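Haloacid delahogenase-like family hydrolase (Xanthomonas campestris pv. campestris, PDB 2PKE) is a hydrolase of the haloacid dehalogenase-like family that binds magnesium and probably acts as a phosphatase. Local coordinates at residues Arg98-Glu101 with Ile102-Thr106; Pro165-Tyr168 with Ala169-Leu172. One frame throughout, in Å; residues are numbered along the deposited sequence.

Contact 1 and contact 2 lie in different helices and on opposite sides of the chain's centre. Contact 1 is in helix 93-107, among the helices inserted between strands 15-18 and 129-135. Contact 2 is in helix 165-175, which packs on the sheet of the core. Their centres are 33 Å apart and their nearest atoms about 21 Å apart, so they do not touch. The magnesium is bound by D19, D21 and N187. Contact 2 is near this site: the side chain of Y168 is about 9 Å from the magnesium and about 7 Å from the side chain of D19. Contact 1 lies away from it.

Contact 1 of 2, residues Arg98-Glu101 with Ile102-Thr106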
# COMPACT_ATOMS: atom_id res chain seq x y z
N ARG A 98 17.65 -18.82 -1.40
CA ARG A 98 18.57 -17.70 -1.67
C ARG A 98 17.94 -16.55 -2.45
O ARG A 98 18.24 -15.40 -2.22
CB ARG A 98 19.85 -18.22 -2.36
CG ARG A 98 20.84 -18.72 -1.38
CD ARG A 98 21.79 -19.73 -1.92
NE ARG A 98 22.35 -19.45 -3.24
CZ ARG A 98 23.57 -18.97 -3.48
NH1 ARG A 98 24.39 -18.61 -2.50
NH2 ARG A 98 23.97 -18.83 -4.74
N ILE A 99 17.03 -16.86 -3.36
CA ILE A 99 16.27 -15.82 -4.05
C ILE A 99 15.34 -15.12 -3.06
O ILE A 99 15.24 -13.88 -3.06
CB ILE A 99 15.49 -16.38 -5.20
CG1 ILE A 99 16.46 -16.87 -6.31
CG2 ILE A 99 14.49 -15.34 -5.76
CD1 ILE A 99 15.78 -17.60 -7.40
N VAL A 100 14.65 -15.88 -2.20
CA VAL A 100 13.80 -15.23 -1.19
C VAL A 100 14.64 -14.27 -0.34
O VAL A 100 14.18 -13.19 -0.01
CB VAL A 100 13.06 -16.24 -0.28
CG1 VAL A 100 12.36 -15.50 0.92
CG2 VAL A 100 12.09 -17.11 -1.12
N GLU A 101 15.86 -14.66 0.03
CA GLU A 101 16.75 -13.78 0.83
C GLU A 101 17.14 -12.52 0.10
O GLU A 101 17.20 -11.47 0.72
CB GLU A 101 18.01 -14.49 1.28
CG GLU A 101 17.76 -15.69 2.17
CD GLU A 101 17.27 -15.32 3.57
OE1 GLU A 101 17.19 -14.11 3.90
OE2 GLU A 101 16.97 -16.27 4.33
N ILE A 102 17.40 -12.61 -1.19
CA ILE A 102 17.61 -11.41 -1.99
C ILE A 102 16.45 -10.45 -1.77
O ILE A 102 16.61 -9.25 -1.58
CB ILE A 102 17.69 -11.70 -3.50
CG1 ILE A 102 18.88 -12.59 -3.83
CG2 ILE A 102 17.85 -10.37 -4.28
CD1 ILE A 102 18.96 -12.94 -5.30
N GLY A 103 15.25 -10.99 -1.84
CA GLY A 103 14.08 -10.17 -1.69
C GLY A 103 13.96 -9.61 -0.30
O GLY A 103 13.59 -8.45 -0.15
N ARG A 104 14.23 -10.44 0.71
CA ARG A 104 14.26 -9.98 2.08
C ARG A 104 15.24 -8.84 2.27
O ARG A 104 14.94 -7.87 2.99
CB ARG A 104 14.56 -11.10 3.06
CG ARG A 104 14.20 -10.74 4.51
CD ARG A 104 14.90 -11.59 5.53
NE ARG A 104 14.93 -12.99 5.10
CZ ARG A 104 13.88 -13.83 5.11
NH1 ARG A 104 12.69 -13.44 5.56
NH2 ARG A 104 14.04 -15.07 4.67
N ALA A 105 16.42 -8.97 1.65
CA ALA A 105 17.45 -7.97 1.80
C ALA A 105 17.01 -6.66 1.17
O ALA A 105 17.32 -5.59 1.70
CB ALA A 105 18.78 -8.42 1.20
N THR A 106 16.30 -6.75 0.04
CA THR A 106 15.89 -5.55 -0.74
C THR A 106 14.78 -4.83 0.01
O THR A 106 14.73 -3.59 0.09
CB THR A 106 15.47 -5.91 -2.16
OG1 THR A 106 16.54 -6.62 -2.82
CG2 THR A 106 15.15 -4.66 -2.94
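R98 O accepts the backbone hydrogen bond of I102 N, and I102 CG1 packs close to the same oxygen, 3.3 Å from R98 O. R98 NE makes a salt bridge to D95 OD1. I99 O takes G103 N in the next helical bond. The side chain of I99 turns to M79, I80 and A83 of helix 72-86, while I102 meets A34 and I41 of helix 28-42. This helix packing belongs to the insert after the first strand, the position expected of a C1-type cap in this family. V100 O receives R104 N at 2.8 Å. V100 CG1 comes obliquely to R104 NH2, 4.1 Å away, and both residues pack on F68 of the second subunit. E101 O accepts A105 N. The E101 chain bends at CB-CG (chi2 -71°) and runs alongside R104. The two form a salt bridge through two side-on hydrogen bonds: R104 NE reaches E101 OE1 at 2.8 Å, and R104 NH2 reaches E101 OE2 at 3.2 Å. Both oxygens lie near the guanidinium plane. The two planes are 56° apart, and both nitrogens meet the oxygens from above the carboxylate plane. The NE bond is nearly straight, at 169°.

Contact 2 of 2, residues Pro165-Tyr168 with Ala169-Leu172; sequences PQTY and ARVL
R170 CB rests against the helix turn before it, 3.4 Å from both T167 O and Q166 O. R170 N, on the same residue, gives its hydrogen to Q166 O at 2.9 Å. R170 CG is set anti to the backbone N (chi1 170°), and the chain then runs extended to CD. A bend at chi3 (72°) turns the end of the chain so that one guanidinium face lies toward T167 O. The T167 and R170 side chains lie side by side and point the same way. At the tip, R170 NH2 packs on the methyl T167 CG2 at 3.8 Å; this nitrogen is also hydrogen-bonded outside the two segments. R170 NH1 makes a salt bridge to E158 of strand 157-160, with E174 as a long, weak second partner. The helix lies in the crossover between parallel strands 157-160 and 182-186 of the Rossmann-like HAD core, two strands that are not neighbours in the sheet. T167 OG1 turns away from the arginine and is hydrogen-bonded to D164 OD1 and E162 O, just before the helix. T167 O accepts V171 N, and V171 CG2 also sits 3.3 Å from T167 O. P165 O takes A169 N at 2.9 Å. Y168 O takes L172 N at 3.0 Å. The Y168 ring leaves the helix for the buried side, where it packs on P195 and V196 of helix 189-198 and on M184 of strand 182-186, and Y168 OH is hydrogen-bonded to S191 O.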
# COMPACT_ATOMS: atom_id res chain seq x y z
N PRO A 165 -1.73 10.21 -15.43
CA PRO A 165 -2.42 11.51 -15.30
C PRO A 165 -3.63 11.49 -14.39
O PRO A 165 -3.84 12.41 -13.60
CB PRO A 165 -2.76 11.90 -16.78
CG PRO A 165 -1.80 11.10 -17.60
CD PRO A 165 -1.56 9.82 -16.84
N GLN A 166 -4.39 10.40 -14.43
CA GLN A 166 -5.61 10.30 -13.65
C GLN A 166 -5.27 10.31 -12.16
O GLN A 166 -5.95 10.94 -11.34
CB GLN A 166 -6.37 9.00 -13.97
CG GLN A 166 -6.55 8.70 -15.44
CD GLN A 166 -5.42 7.85 -16.06
OE1 GLN A 166 -4.35 8.37 -16.38
NE2 GLN A 166 -5.70 6.57 -16.30
N THR A 167 -4.23 9.57 -11.81
CA THR A 167 -3.78 9.50 -10.41
C THR A 167 -3.28 10.85 -9.90
O THR A 167 -3.66 11.29 -8.80
CB THR A 167 -2.71 8.41 -10.21
OG1 THR A 167 -3.28 7.15 -10.58
CG2 THR A 167 -2.29 8.34 -8.76
N TYR A 168 -2.40 11.47 -10.66
CA TYR A 168 -1.94 12.78 -10.29
C TYR A 168 -3.10 13.74 -10.14
O TYR A 168 -3.16 14.47 -9.15
CB TYR A 168 -0.89 13.29 -11.25
CG TYR A 168 0.50 12.74 -11.07
CD1 TYR A 168 1.30 13.13 -9.99
CD2 TYR A 168 1.05 11.86 -12.01
CE1 TYR A 168 2.65 12.60 -9.86
CE2 TYR A 168 2.36 11.38 -11.89
CZ TYR A 168 3.13 11.75 -10.81
OH TYR A 168 4.43 11.29 -10.68
N ALA A 169 -4.07 13.72 -11.06
CA ALA A 169 -5.25 14.62 -10.96
C ALA A 169 -6.06 14.36 -9.68
O ALA A 169 -6.53 15.29 -9.02
CB ALA A 169 -6.13 14.46 -12.20
N ARG A 170 -6.19 13.08 -9.33
CA ARG A 170 -6.89 12.69 -8.14
C ARG A 170 -6.18 13.25 -6.89
O ARG A 170 -6.83 13.85 -6.01
CB ARG A 170 -7.00 11.18 -8.09
CG ARG A 170 -7.51 10.69 -6.75
CD ARG A 170 -7.51 9.19 -6.61
NE ARG A 170 -6.22 8.50 -6.47
CZ ARG A 170 -5.28 8.69 -5.53
NH1 ARG A 170 -5.37 9.65 -4.61
NH2 ARG A 170 -4.20 7.90 -5.54
N VAL A 171 -4.85 13.12 -6.86
CA VAL A 171 -4.07 13.61 -5.73
C VAL A 171 -4.30 15.11 -5.60
O VAL A 171 -4.65 15.61 -4.51
CB VAL A 171 -2.57 13.29 -5.87
CG1 VAL A 171 -1.74 13.97 -4.79
CG2 VAL A 171 -2.34 11.79 -5.85
N LEU A 172 -4.16 15.84 -6.71
CA LEU A 172 -4.40 17.27 -6.67
C LEU A 172 -5.80 17.67 -6.30
O LEU A 172 -6.00 18.73 -5.69
CB LEU A 172 -4.01 17.93 -8.00
CG LEU A 172 -2.52 17.92 -8.36
CD1 LEU A 172 -2.25 18.75 -9.63
CD2 LEU A 172 -1.63 18.38 -7.20